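Local coordinates for exodeoxyribonuclease III (Neisseria meningitidis, PDB 2JC4), which probably degrades double-stranded DNA from its 3' ends as a magnesium- or manganese-dependent exonuclease of the AP/ExoA repair family, at residues 77-91 / 119-131. Numbering follows the deposited sequence.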
loop_
_atom_site.group_PDB
_atom_site.type_symbol
_atom_site.label_atom_id
_atom_site.label_comp_id
_atom_site.label_asym_id
_atom_site.label_seq_id
_atom_site.Cartn_x
_atom_site.Cartn_y
_atom_site.Cartn_z
ATOM N N HIS A 77 -3.392 -2.774 15.677
ATOM C CA HIS A 77 -2.485 -1.700 16.118
ATOM C C HIS A 77 -2.645 -0.487 15.221
ATOM O O HIS A 77 -2.754 -0.631 13.988
ATOM C CB HIS A 77 -1.015 -2.156 16.077
ATOM C CG HIS A 77 -0.059 -1.152 16.652
ATOM N ND1 HIS A 77 0.546 -0.176 15.888
ATOM C CD2 HIS A 77 0.355 -0.936 17.926
ATOM C CE1 HIS A 77 1.304 0.587 16.659
ATOM N NE2 HIS A 77 1.193 0.158 17.903
ATOM N N PHE A 78 -2.668 0.697 15.836
ATOM C CA PHE A 78 -2.893 1.958 15.110
ATOM C C PHE A 78 -1.696 2.833 15.247
ATOM O O PHE A 78 -1.167 3.006 16.356
ATOM C CB PHE A 78 -4.132 2.717 15.629
ATOM C CG PHE A 78 -5.423 1.948 15.452
ATOM C CD1 PHE A 78 -6.145 2.034 14.262
ATOM C CD2 PHE A 78 -5.897 1.122 16.465
ATOM C CE1 PHE A 78 -7.345 1.321 14.110
ATOM C CE2 PHE A 78 -7.071 0.387 16.301
ATOM C CZ PHE A 78 -7.789 0.495 15.122
ATOM N N GLY A 79 -1.277 3.414 14.128
ATOM C CA GLY A 79 -0.304 4.496 14.141
ATOM C C GLY A 79 1.112 4.023 14.383
ATOM O O GLY A 79 1.411 2.807 14.281
ATOM N N LEU A 80 1.965 4.987 14.753
ATOM C CA LEU A 80 3.403 4.756 14.954
ATOM C C LEU A 80 3.854 5.231 16.337
ATOM O O LEU A 80 3.703 6.448 16.670
ATOM C CB LEU A 80 4.233 5.490 13.880
ATOM C CG LEU A 80 3.970 5.090 12.422
ATOM C CD1 LEU A 80 4.524 6.139 11.466
ATOM C CD2 LEU A 80 4.495 3.659 12.142
ATOM N N PRO A 81 4.404 4.301 17.153
ATOM C CA PRO A 81 4.899 4.681 18.503
ATOM C C PRO A 81 5.925 5.814 18.549
ATOM O O PRO A 81 5.959 6.579 19.530
ATOM C CB PRO A 81 5.545 3.386 19.016
ATOM C CG PRO A 81 4.701 2.294 18.365
ATOM C CD PRO A 81 4.525 2.844 16.927
ATOM N N ALA A 82 6.777 5.907 17.530
ATOM C CA ALA A 82 7.767 6.975 17.467
ATOM C C ALA A 82 7.183 8.288 16.955
ATOM O O ALA A 82 7.868 9.295 16.950
ATOM C CB ALA A 82 8.994 6.558 16.610
ATOM N N LEU A 83 5.937 8.283 16.498
ATOM C CA LEU A 83 5.254 9.511 16.085
ATOM C C LEU A 83 3.818 9.467 16.622
ATOM O O LEU A 83 2.826 9.495 15.845
ATOM C CB LEU A 83 5.304 9.646 14.554
ATOM C CG LEU A 83 5.261 11.042 13.929
ATOM C CD1 LEU A 83 6.481 11.905 14.302
ATOM C CD2 LEU A 83 5.159 10.867 12.416
ATOM N N PRO A 84 3.694 9.363 17.966
ATOM C CA PRO A 84 2.439 8.946 18.603
ATOM C C PRO A 84 1.306 9.961 18.500
ATOM O O PRO A 84 0.136 9.599 18.675
ATOM C CB PRO A 84 2.846 8.759 20.069
ATOM C CG PRO A 84 3.984 9.692 20.272
ATOM C CD PRO A 84 4.747 9.640 18.966
ATOM N N ASP A 85 1.628 11.219 18.219
ATOM C CA ASP A 85 0.573 12.215 18.175
ATOM C C ASP A 85 0.348 12.811 16.780
ATOM O O ASP A 85 -0.232 13.884 16.633
ATOM C CB ASP A 85 0.842 13.293 19.214
ATOM C CG ASP A 85 0.999 12.720 20.617
ATOM O OD1 ASP A 85 0.102 12.000 21.080
ATOM O OD2 ASP A 85 2.025 12.989 21.253
ATOM N N ASP A 86 0.767 12.089 15.745
ATOM C CA ASP A 86 0.440 12.474 14.383
ATOM C C ASP A 86 -1.053 12.131 14.167
ATOM O O ASP A 86 -1.461 10.985 14.365
ATOM C CB ASP A 86 1.392 11.768 13.390
ATOM C CG ASP A 86 1.067 12.078 11.922
ATOM O OD1 ASP A 86 0.166 12.929 11.655
ATOM O OD2 ASP A 86 1.695 11.402 11.053
ATOM N N PRO A 87 -1.888 13.143 13.836
ATOM C CA PRO A 87 -3.324 12.844 13.643
ATOM C C PRO A 87 -3.648 12.160 12.297
ATOM O O PRO A 87 -4.768 11.679 12.091
ATOM C CB PRO A 87 -3.975 14.232 13.689
ATOM C CG PRO A 87 -2.889 15.161 13.133
ATOM C CD PRO A 87 -1.595 14.587 13.687
ATOM N N GLN A 88 -2.688 12.131 11.385
ATOM C CA GLN A 88 -2.932 11.595 10.041
ATOM C C GLN A 88 -3.047 10.070 10.046
ATOM O O GLN A 88 -2.144 9.360 10.495
ATOM C CB GLN A 88 -1.837 12.056 9.051
ATOM C CG GLN A 88 -1.833 13.607 8.885
ATOM C CD GLN A 88 -1.068 14.108 7.669
ATOM O OE1 GLN A 88 -1.111 13.510 6.580
ATOM N NE2 GLN A 88 -0.351 15.211 7.852
ATOM N N ARG A 89 -4.160 9.587 9.510
ATOM C CA ARG A 89 -4.499 8.164 9.616
ATOM C C ARG A 89 -3.813 7.395 8.486
ATOM O O ARG A 89 -4.326 7.325 7.391
ATOM C CB ARG A 89 -6.016 7.992 9.611
ATOM C CG ARG A 89 -6.718 8.729 10.773
ATOM C CD ARG A 89 -5.986 8.472 12.118
ATOM N NE ARG A 89 -6.840 8.775 13.282
ATOM C CZ ARG A 89 -6.390 9.107 14.500
ATOM N NH1 ARG A 89 -5.078 9.196 14.765
ATOM N NH2 ARG A 89 -7.269 9.374 15.476
ATOM N N ARG A 90 -2.642 6.820 8.792
ATOM C CA ARG A 90 -1.738 6.278 7.729
ATOM C C ARG A 90 -1.222 4.880 7.942
ATOM O O ARG A 90 -0.676 4.293 7.009
ATOM C CB ARG A 90 -0.517 7.169 7.604
ATOM C CG ARG A 90 -0.858 8.530 7.011
ATOM C CD ARG A 90 0.375 9.336 6.893
ATOM N NE ARG A 90 0.108 10.623 6.240
ATOM C CZ ARG A 90 0.037 10.804 4.917
ATOM N NH1 ARG A 90 0.136 9.744 4.094
ATOM N NH2 ARG A 90 -0.181 12.034 4.423
ATOM N N VAL A 91 -1.345 4.353 9.174
ATOM C CA VAL A 91 -0.755 3.027 9.501
ATOM C C VAL A 91 -1.763 2.226 10.345
ATOM O O VAL A 91 -2.228 2.680 11.408
ATOM C CB VAL A 91 0.570 3.179 10.298
ATOM C CG1 VAL A 91 1.230 1.802 10.600
ATOM C CG2 VAL A 91 1.564 4.103 9.582
ATOM N N TYR A 119 8.204 16.299 6.707
ATOM C CA TYR A 119 7.224 15.383 7.315
ATOM C C TYR A 119 7.468 13.985 6.774
ATOM O O TYR A 119 7.609 13.052 7.550
ATOM C CB TYR A 119 5.791 15.857 7.093
ATOM C CG TYR A 119 4.660 14.906 7.482
ATOM C CD1 TYR A 119 4.663 14.208 8.710
ATOM C CD2 TYR A 119 3.562 14.740 6.629
ATOM C CE1 TYR A 119 3.589 13.329 9.047
ATOM C CE2 TYR A 119 2.509 13.895 6.951
ATOM C CZ TYR A 119 2.542 13.179 8.161
ATOM O OH TYR A 119 1.482 12.365 8.462
ATOM N N LYS A 120 7.560 13.838 5.452
ATOM C CA LYS A 120 7.806 12.527 4.849
ATOM C C LYS A 120 9.034 11.845 5.463
ATOM O O LYS A 120 8.989 10.654 5.784
ATOM C CB LYS A 120 7.978 12.615 3.319
ATOM C CG LYS A 120 7.941 11.260 2.608
ATOM C CD LYS A 120 7.997 11.428 1.066
ATOM C CE LYS A 120 7.716 10.092 0.327
ATOM N NZ LYS A 120 7.459 10.281 -1.138
ATOM N N GLU A 121 10.140 12.594 5.592
ATOM C CA GLU A 121 11.383 12.045 6.154
ATOM C C GLU A 121 11.163 11.545 7.572
ATOM O O GLU A 121 11.570 10.447 7.909
ATOM C CB GLU A 121 12.499 13.102 6.125
ATOM C CG GLU A 121 13.855 12.649 6.695
ATOM C CD GLU A 121 14.885 13.774 6.688
ATOM O OE1 GLU A 121 14.533 14.951 6.493
ATOM O OE2 GLU A 121 16.067 13.461 6.864
ATOM N N GLN A 122 10.523 12.359 8.413
ATOM C CA GLN A 122 10.393 11.995 9.835
ATOM C C GLN A 122 9.435 10.806 9.970
ATOM O O GLN A 122 9.603 9.947 10.851
ATOM C CB GLN A 122 9.839 13.182 10.628
ATOM C CG GLN A 122 10.663 14.505 10.498
ATOM C CD GLN A 122 9.911 15.758 11.033
ATOM O OE1 GLN A 122 8.703 15.947 10.801
ATOM N NE2 GLN A 122 10.643 16.618 11.745
ATOM N N TRP A 123 8.407 10.801 9.129
ATOM C CA TRP A 123 7.366 9.778 9.137
ATOM C C TRP A 123 7.993 8.425 8.712
ATOM O O TRP A 123 7.781 7.387 9.348
ATOM C CB TRP A 123 6.195 10.212 8.227
ATOM C CG TRP A 123 5.020 9.296 8.295
ATOM C CD1 TRP A 123 3.918 9.411 9.116
ATOM C CD2 TRP A 123 4.841 8.109 7.545
ATOM N NE1 TRP A 123 3.053 8.358 8.892
ATOM C CE2 TRP A 123 3.616 7.534 7.952
ATOM C CE3 TRP A 123 5.613 7.446 6.593
ATOM C CZ2 TRP A 123 3.146 6.340 7.423
ATOM C CZ3 TRP A 123 5.126 6.258 6.060
ATOM C CH2 TRP A 123 3.906 5.733 6.471
ATOM N N PHE A 124 8.777 8.424 7.638
ATOM C CA PHE A 124 9.463 7.178 7.254
ATOM C C PHE A 124 10.432 6.632 8.320
ATOM O O PHE A 124 10.572 5.394 8.483
ATOM C CB PHE A 124 10.154 7.341 5.900
ATOM C CG PHE A 124 9.277 6.948 4.734
ATOM C CD1 PHE A 124 8.418 7.881 4.130
ATOM C CD2 PHE A 124 9.285 5.638 4.268
ATOM C CE1 PHE A 124 7.592 7.541 3.071
ATOM C CE2 PHE A 124 8.448 5.266 3.188
ATOM C CZ PHE A 124 7.617 6.212 2.578
ATOM N N ALA A 125 11.110 7.545 9.024
ATOM C CA ALA A 125 12.021 7.160 10.105
ATOM C C ALA A 125 11.202 6.460 11.174
ATOM O O ALA A 125 11.629 5.437 11.740
ATOM C CB ALA A 125 12.688 8.395 10.702
ATOM N N ALA A 126 10.035 7.027 11.476
ATOM C CA ALA A 126 9.158 6.435 12.499
ATOM C C ALA A 126 8.610 5.078 12.023
ATOM O O ALA A 126 8.488 4.132 12.801
ATOM C CB ALA A 126 8.025 7.384 12.879
ATOM N N LEU A 127 8.282 4.978 10.745
ATOM C CA LEU A 127 7.798 3.708 10.229
ATOM C C LEU A 127 8.871 2.620 10.346
ATOM O O LEU A 127 8.580 1.497 10.732
ATOM C CB LEU A 127 7.374 3.869 8.761
ATOM C CG LEU A 127 6.907 2.591 8.071
ATOM C CD1 LEU A 127 5.599 2.055 8.750
ATOM C CD2 LEU A 127 6.698 2.826 6.593
ATOM N N THR A 128 10.096 2.959 9.969
ATOM C CA THR A 128 11.214 2.008 10.007
ATOM C C THR A 128 11.362 1.402 11.415
ATOM O O THR A 128 11.545 0.186 11.579
ATOM C CB THR A 128 12.525 2.709 9.549
ATOM O OG1 THR A 128 12.279 3.318 8.277
ATOM C CG2 THR A 128 13.617 1.696 9.345
ATOM N N GLU A 129 11.250 2.257 12.415
ATOM C CA GLU A 129 11.379 1.834 13.820
ATOM C C GLU A 129 10.259 0.854 14.206
ATOM O O GLU A 129 10.480 -0.182 14.839
ATOM C CB GLU A 129 11.370 3.084 14.721
ATOM C CG GLU A 129 12.350 2.999 15.845
ATOM C CD GLU A 129 12.164 4.131 16.839
ATOM O OE1 GLU A 129 11.482 3.909 17.867
ATOM O OE2 GLU A 129 12.664 5.238 16.560
ATOM N N PHE A 130 9.045 1.167 13.817
ATOM C CA PHE A 130 7.920 0.309 14.155
ATOM C C PHE A 130 8.057 -1.040 13.466
ATOM O O PHE A 130 7.886 -2.095 14.101
ATOM C CB PHE A 130 6.630 0.976 13.693
ATOM C CG PHE A 130 5.409 0.115 13.829
ATOM C CD1 PHE A 130 4.976 -0.314 15.088
ATOM C CD2 PHE A 130 4.652 -0.207 12.709
ATOM C CE1 PHE A 130 3.824 -1.085 15.234
ATOM C CE2 PHE A 130 3.484 -1.003 12.841
ATOM C CZ PHE A 130 3.060 -1.408 14.109
ATOM N N VAL A 131 8.329 -0.997 12.161
ATOM C CA VAL A 131 8.465 -2.238 11.357
ATOM C C VAL A 131 9.614 -3.100 11.916
ATOM O O VAL A 131 9.454 -4.320 12.115
ATOM C CB VAL A 131 8.588 -1.976 9.822
ATOM C CG1 VAL A 131 8.758 -3.324 9.076
ATOM C CG2 VAL A 131 7.338 -1.271 9.274
HETATM O O HOH W 1 7.240 3.999 15.332
HETATM O O HOH W 2 0.705 8.981 10.555
#
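In the DNase I-like fold of the AP/ExoA nucleases, a loop joining two antiparallel strands, 76-78 and 91-96, lies against the helix 115-135, and here Tyr-119, Trp-123, Ala-126 and Phe-130 supply most of the helical side. The contact has an apolar part and a polar part. In the apolar part, Leu-80 reaches out with both methyls: CD1 makes a CH-pi contact over one face of the Trp-123 indole, offset toward the rim and 4.0 Å from the centroid of its five-membered ring, while CD2 meets Phe-130 CB. A type I turn, Leu-80 to Leu-83, sets Ala-82 CB and Leu-83 CB on Ala-126 CB; a second, Leu-83 to Asp-86, carries the chain on to the aspartate. At the strand end the His-77 and Phe-130 rings are near parallel, 19° apart, but slid until they barely overlap. The polar part centres on Tyr-119, whose OH donates to the syn lone pair of Asp-86 OD2 (2.8 Å) and weakly accepts from Arg-90 NE. Arg-90 NH1 also hydrogen-bonds to the backbone O of Tyr-105, a predicted active-site residue. Asp-86 OD1 closes an Asx turn with Gln-88 N, while a water accepts from Trp-123 NE1, 2.9 Å from the water oxygen, and donates to Asp-86 OD2 and Gln-88 O.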